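Local coordinates for fatty acid synthase 1, isoform A (Drosophila melanogaster, PDB 6FN6), which probably makes long-chain saturated fatty acids from acetyl-CoA and malonyl-CoA with NADPH, through a multifunctional chain represented here by its dehydratase, enoylreductase and ketoreductase region, at residues Arg614-Thr619 against Phe882-Lys887; Gln874-Ala879 against Val892-Arg897. All blocks are in the same frame, centred on the assembly; numbering follows the deposited sequence.

Interaction 1. Residues Arg614-Thr619 against Phe882-Lys887; sequences RDVMLT and FMASGK
Met-883 meets Val-616 where helix 876-885 approaches helix 613-620, the short helix that follows strand 601-611 in the enoylreductase part of the chain. The CB of Met-883 sets out toward the facing helix and lies 4.5 Å from Val-616 CG2. CG continues anti to the backbone N (chi1 -173°), which takes the extended chain obliquely past the valine, 4.4 Å from Val-616 CG2. The thioether sulfur SD makes the nearest approach, 4.2 Å from Val-616 CG2, so CB, CG and SD all run past one methyl. Beyond the sulfur the chain leaves the valine again: CE ends 5.1 Å from Val-616 CG2, and the flank of the methionine, not its terminal methyl, makes the touch. Val-616 divides its branches between two partners. While CG2 faces the sulfur, CG1 reaches Ala-884 CB at 4.3 Å. Both Val-616 and Met-883 also rest on Ile-611, which places the contact at the end of strand 601-611.

Several polar groups of the valine's helix are occupied elsewhere. Arg-614 NH1 forms a salt bridge with Asp-615 OD1 at 3.2 Å, and the Asp-615 carboxylate also takes weak hydrogen bonds from Asn-612 N and Gly-640 N. The Asp-615 carbonyl O accepts from both Thr-619 N and Thr-619 OG1, which reach it from opposite faces of its plane. Helix 876-885 gives way at Gly-886, whose phi is positive and whose carbonyl O takes a hydrogen bond from Lys-744. One turn before Met-883, Phe-880 touches Asp-615 and Thr-619.

No hydrogen bond or ion pair joins the two segments, and the buried area is a modest 100 Å². What they share is dispersion between one branched side chain, a thioether and a methyl group, with little directional constraint.

Interaction 2. Residues Gln874-Ala879 against Val892-Arg897; sequences QQVEQA and VVIKVR
A beta-alpha-beta unit frames this contact: strand 868-872 leads into helix 876-885, which returns to strand 891-895, and the two strands pair in parallel. The inner face of the helix lies on the second strand through Val-876 and Ala-879, one turn apart, against Val-892 and Ile-894, which point toward it from the same face of the strand. Val-893, between them, points away.

Ile-894 reaches Val-876 with its terminal methyl. With chi1 at -71° its CG1 branch leans to the backbone-nitrogen side, and CD1 extends onward to stand against both branches of Val-876, 3.9 Å from CG1 and 4.0 Å from CG2. The two side chains cross at about a right angle, with the end of the isoleucine set against the forked end of the valine. Lower on the same isoleucine, CG1 lies 4.3 Å from Ala-879 CB. That small methyl has a second neighbour, Val-892 CG1, at 4.4 Å, and the latter also comes within 3.9 Å of Ala-879 O, so the valine packs against backbone as well as side chain. Phe-871 of strand 868-872 touches both Ala-879 and Val-892, while Ile-611 of strand 601-611 touches Val-892 and Ile-894.

Gln-875 holds the N-cap position just before the helix; its side-chain OE1 accepts a hydrogen bond from Asn-872 N at the end of the preceding strand, and Ala-879 N bonds back to Gln-875 O in the first turn.

All four touching residues are buried, and no hydrogen bond runs between the two segments. Here the helix meets the strand through apolar shape alone, with no polar bond between these segments to fix its rotation.

Helix 876-885 serves both contacts: its first turns lie on strand 891-895 in interaction 2, and its C-terminal end meets helix 613-620 in interaction 1. The centres are 13 Å apart, yet the two contacts join directly, because Met-883 CB packs 4.0 Å from Val-892 CG2. Ile-611, at the end of strand 601-611, is a neighbour common to the two. Along the chain the segments alternate; interaction 1 brings helix 613-620, from much earlier in the chain, against the beta-alpha-beta unit whose own packing is interaction 2. Both contacts lie away from the predicted dehydratase residues His-24 and Asp-175 and represent packing within the enoylreductase fold.

Interaction 1. Residues Arg614-Thr619 against Phe882-Lys887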
# COMPACT_ATOMS: atom_id res chain seq x y z
N ARG A 614 -19.12 2.38 16.78
CA ARG A 614 -18.52 3.69 17.02
C ARG A 614 -18.75 4.13 18.46
O ARG A 614 -17.89 4.75 19.08
CB ARG A 614 -19.09 4.73 16.05
CG ARG A 614 -18.40 6.08 16.10
CD ARG A 614 -19.10 7.10 15.21
NE ARG A 614 -19.22 8.41 15.83
CZ ARG A 614 -20.03 8.70 16.84
NH1 ARG A 614 -20.79 7.75 17.37
NH2 ARG A 614 -20.08 9.93 17.33
N ASP A 615 -19.92 3.80 19.01
CA ASP A 615 -20.23 4.12 20.39
C ASP A 615 -19.34 3.31 21.33
O ASP A 615 -18.83 3.84 22.32
CB ASP A 615 -21.71 3.85 20.70
CG ASP A 615 -22.64 4.75 19.91
OD1 ASP A 615 -22.20 5.84 19.49
OD2 ASP A 615 -23.80 4.36 19.70
N VAL A 616 -19.15 2.04 21.01
CA VAL A 616 -18.31 1.16 21.81
C VAL A 616 -16.87 1.64 21.76
O VAL A 616 -16.20 1.74 22.79
CB VAL A 616 -18.42 -0.30 21.35
CG1 VAL A 616 -17.59 -1.22 22.24
CG2 VAL A 616 -19.86 -0.76 21.32
N MET A 617 -16.39 1.93 20.56
CA MET A 617 -15.00 2.33 20.36
C MET A 617 -14.71 3.63 21.11
O MET A 617 -13.66 3.77 21.73
CB MET A 617 -14.69 2.50 18.87
CG MET A 617 -14.71 1.20 18.07
SD MET A 617 -13.52 -0.01 18.66
CE MET A 617 -13.92 -1.42 17.63
N LEU A 618 -15.65 4.57 21.04
CA LEU A 618 -15.48 5.84 21.74
C LEU A 618 -15.44 5.63 23.24
O LEU A 618 -14.56 6.15 23.93
CB LEU A 618 -16.62 6.80 21.38
CG LEU A 618 -16.51 8.22 21.94
CD1 LEU A 618 -15.16 8.86 21.65
CD2 LEU A 618 -17.64 9.08 21.41
N THR A 619 -16.39 4.85 23.76
CA THR A 619 -16.48 4.61 25.19
C THR A 619 -15.24 3.88 25.70
O THR A 619 -14.69 4.24 26.74
CB THR A 619 -17.74 3.77 25.54
OG1 THR A 619 -18.91 4.49 25.15
CG2 THR A 619 -17.80 3.48 27.04
N PHE A 882 -22.17 -6.45 26.14
CA PHE A 882 -22.69 -7.55 25.33
C PHE A 882 -22.26 -7.40 23.87
O PHE A 882 -21.95 -8.39 23.21
CB PHE A 882 -24.21 -7.61 25.42
CG PHE A 882 -24.83 -8.72 24.62
CD1 PHE A 882 -24.74 -10.03 25.05
CD2 PHE A 882 -25.49 -8.45 23.44
CE1 PHE A 882 -25.30 -11.06 24.31
CE2 PHE A 882 -26.06 -9.47 22.70
CZ PHE A 882 -25.96 -10.77 23.13
N MET A 883 -22.26 -6.17 23.37
CA MET A 883 -21.87 -5.94 21.98
C MET A 883 -20.36 -6.08 21.83
O MET A 883 -19.88 -6.57 20.81
CB MET A 883 -22.32 -4.56 21.50
CG MET A 883 -22.08 -4.35 20.01
SD MET A 883 -22.85 -2.87 19.32
CE MET A 883 -22.49 -3.11 17.58
N ALA A 884 -19.62 -5.65 22.84
CA ALA A 884 -18.17 -5.74 22.82
C ALA A 884 -17.71 -7.19 22.69
O ALA A 884 -16.72 -7.48 22.02
CB ALA A 884 -17.58 -5.11 24.07
N SER A 885 -18.44 -8.10 23.33
CA SER A 885 -18.08 -9.51 23.34
C SER A 885 -18.03 -10.07 21.92
O SER A 885 -17.07 -10.74 21.54
CB SER A 885 -19.08 -10.31 24.18
OG SER A 885 -20.37 -10.27 23.61
N GLY A 886 -19.07 -9.79 21.14
CA GLY A 886 -19.12 -10.19 19.75
C GLY A 886 -19.89 -11.48 19.49
O GLY A 886 -19.83 -12.02 18.38
N LYS A 887 -20.60 -11.98 20.49
CA LYS A 887 -21.43 -13.16 20.31
C LYS A 887 -22.79 -12.78 19.73
O LYS A 887 -23.58 -13.65 19.37
CB LYS A 887 -21.64 -13.91 21.63
CG LYS A 887 -22.37 -13.12 22.70
CD LYS A 887 -22.58 -13.94 23.96
CE LYS A 887 -23.65 -15.01 23.74
NZ LYS A 887 -23.97 -15.77 24.98

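Interaction 2. Residues Gln874-Ala879 against Val892-Arg897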
# COMPACT_ATOMS: atom_id res chain seq x y z
N GLN A 874 -32.04 0.71 32.10
CA GLN A 874 -31.20 0.40 33.26
C GLN A 874 -30.04 -0.52 32.89
O GLN A 874 -29.02 -0.55 33.58
CB GLN A 874 -32.03 -0.24 34.37
CG GLN A 874 -33.10 0.67 34.95
CD GLN A 874 -32.53 1.95 35.53
OE1 GLN A 874 -31.35 2.01 35.89
NE2 GLN A 874 -33.36 2.98 35.63
N GLN A 875 -30.20 -1.28 31.81
CA GLN A 875 -29.20 -2.27 31.41
C GLN A 875 -28.28 -1.75 30.30
O GLN A 875 -27.90 -2.51 29.41
CB GLN A 875 -29.90 -3.54 30.93
CG GLN A 875 -30.83 -4.17 31.94
CD GLN A 875 -31.85 -5.09 31.29
OE1 GLN A 875 -32.01 -5.10 30.07
NE2 GLN A 875 -32.55 -5.87 32.11
N VAL A 876 -27.92 -0.47 30.36
CA VAL A 876 -27.06 0.12 29.34
C VAL A 876 -25.65 -0.48 29.42
O VAL A 876 -25.03 -0.73 28.39
CB VAL A 876 -27.01 1.65 29.47
CG1 VAL A 876 -26.08 2.26 28.42
CG2 VAL A 876 -28.41 2.23 29.33
N GLU A 877 -25.16 -0.68 30.64
CA GLU A 877 -23.84 -1.27 30.83
C GLU A 877 -23.78 -2.64 30.16
O GLU A 877 -22.91 -2.90 29.33
CB GLU A 877 -23.50 -1.38 32.32
CG GLU A 877 -22.16 -2.06 32.60
CD GLU A 877 -21.89 -2.23 34.09
OE1 GLU A 877 -22.56 -1.55 34.90
OE2 GLU A 877 -21.02 -3.04 34.45
N GLN A 878 -24.73 -3.50 30.52
CA GLN A 878 -24.76 -4.86 30.00
C GLN A 878 -24.93 -4.84 28.49
O GLN A 878 -24.39 -5.69 27.78
CB GLN A 878 -25.90 -5.65 30.65
CG GLN A 878 -25.77 -5.80 32.16
CD GLN A 878 -24.46 -6.43 32.58
OE1 GLN A 878 -24.03 -7.44 32.01
NE2 GLN A 878 -23.80 -5.85 33.57
N ALA A 879 -25.68 -3.86 27.99
CA ALA A 879 -25.89 -3.70 26.56
C ALA A 879 -24.57 -3.49 25.84
O ALA A 879 -24.29 -4.14 24.83
CB ALA A 879 -26.84 -2.55 26.29
N VAL A 892 -27.94 -4.32 18.40
CA VAL A 892 -28.15 -4.16 19.84
C VAL A 892 -28.93 -2.87 20.08
O VAL A 892 -28.48 -1.80 19.70
CB VAL A 892 -26.81 -4.15 20.59
CG1 VAL A 892 -27.02 -4.02 22.10
CG2 VAL A 892 -26.00 -5.40 20.27
N VAL A 893 -30.09 -2.99 20.72
CA VAL A 893 -30.98 -1.84 20.88
C VAL A 893 -31.34 -1.57 22.34
O VAL A 893 -31.59 -2.50 23.12
CB VAL A 893 -32.27 -2.02 20.05
CG1 VAL A 893 -33.07 -0.72 20.01
CG2 VAL A 893 -31.94 -2.51 18.64
N ILE A 894 -31.38 -0.29 22.71
CA ILE A 894 -31.80 0.11 24.05
C ILE A 894 -33.24 0.62 24.01
O ILE A 894 -33.57 1.54 23.26
CB ILE A 894 -30.86 1.18 24.64
CG1 ILE A 894 -29.51 0.55 24.98
CG2 ILE A 894 -31.48 1.80 25.89
CD1 ILE A 894 -28.45 1.54 25.37
N LYS A 895 -34.08 0.01 24.84
CA LYS A 895 -35.49 0.36 24.92
C LYS A 895 -35.69 1.53 25.89
O LYS A 895 -35.87 1.33 27.09
CB LYS A 895 -36.30 -0.85 25.37
CG LYS A 895 -37.80 -0.60 25.56
CD LYS A 895 -38.37 -1.54 26.61
CE LYS A 895 -38.31 -2.99 26.18
NZ LYS A 895 -38.81 -3.91 27.23
N VAL A 896 -35.67 2.74 25.35
CA VAL A 896 -35.87 3.94 26.16
C VAL A 896 -37.33 4.03 26.57
O VAL A 896 -37.65 4.32 27.73
CB VAL A 896 -35.41 5.20 25.41
CG1 VAL A 896 -35.53 6.42 26.31
CG2 VAL A 896 -33.98 5.04 24.90
N ARG A 897 -38.22 3.80 25.61
CA ARG A 897 -39.66 3.82 25.86
C ARG A 897 -40.34 2.62 25.21
O ARG A 897 -39.98 2.22 24.10
CB ARG A 897 -40.27 5.11 25.32
CG ARG A 897 -39.72 6.38 25.94
CD ARG A 897 -40.29 7.60 25.24
NE ARG A 897 -41.74 7.65 25.33
CZ ARG A 897 -42.43 8.44 26.16
NH1 ARG A 897 -41.80 9.27 26.99
NH2 ARG A 897 -43.75 8.40 26.15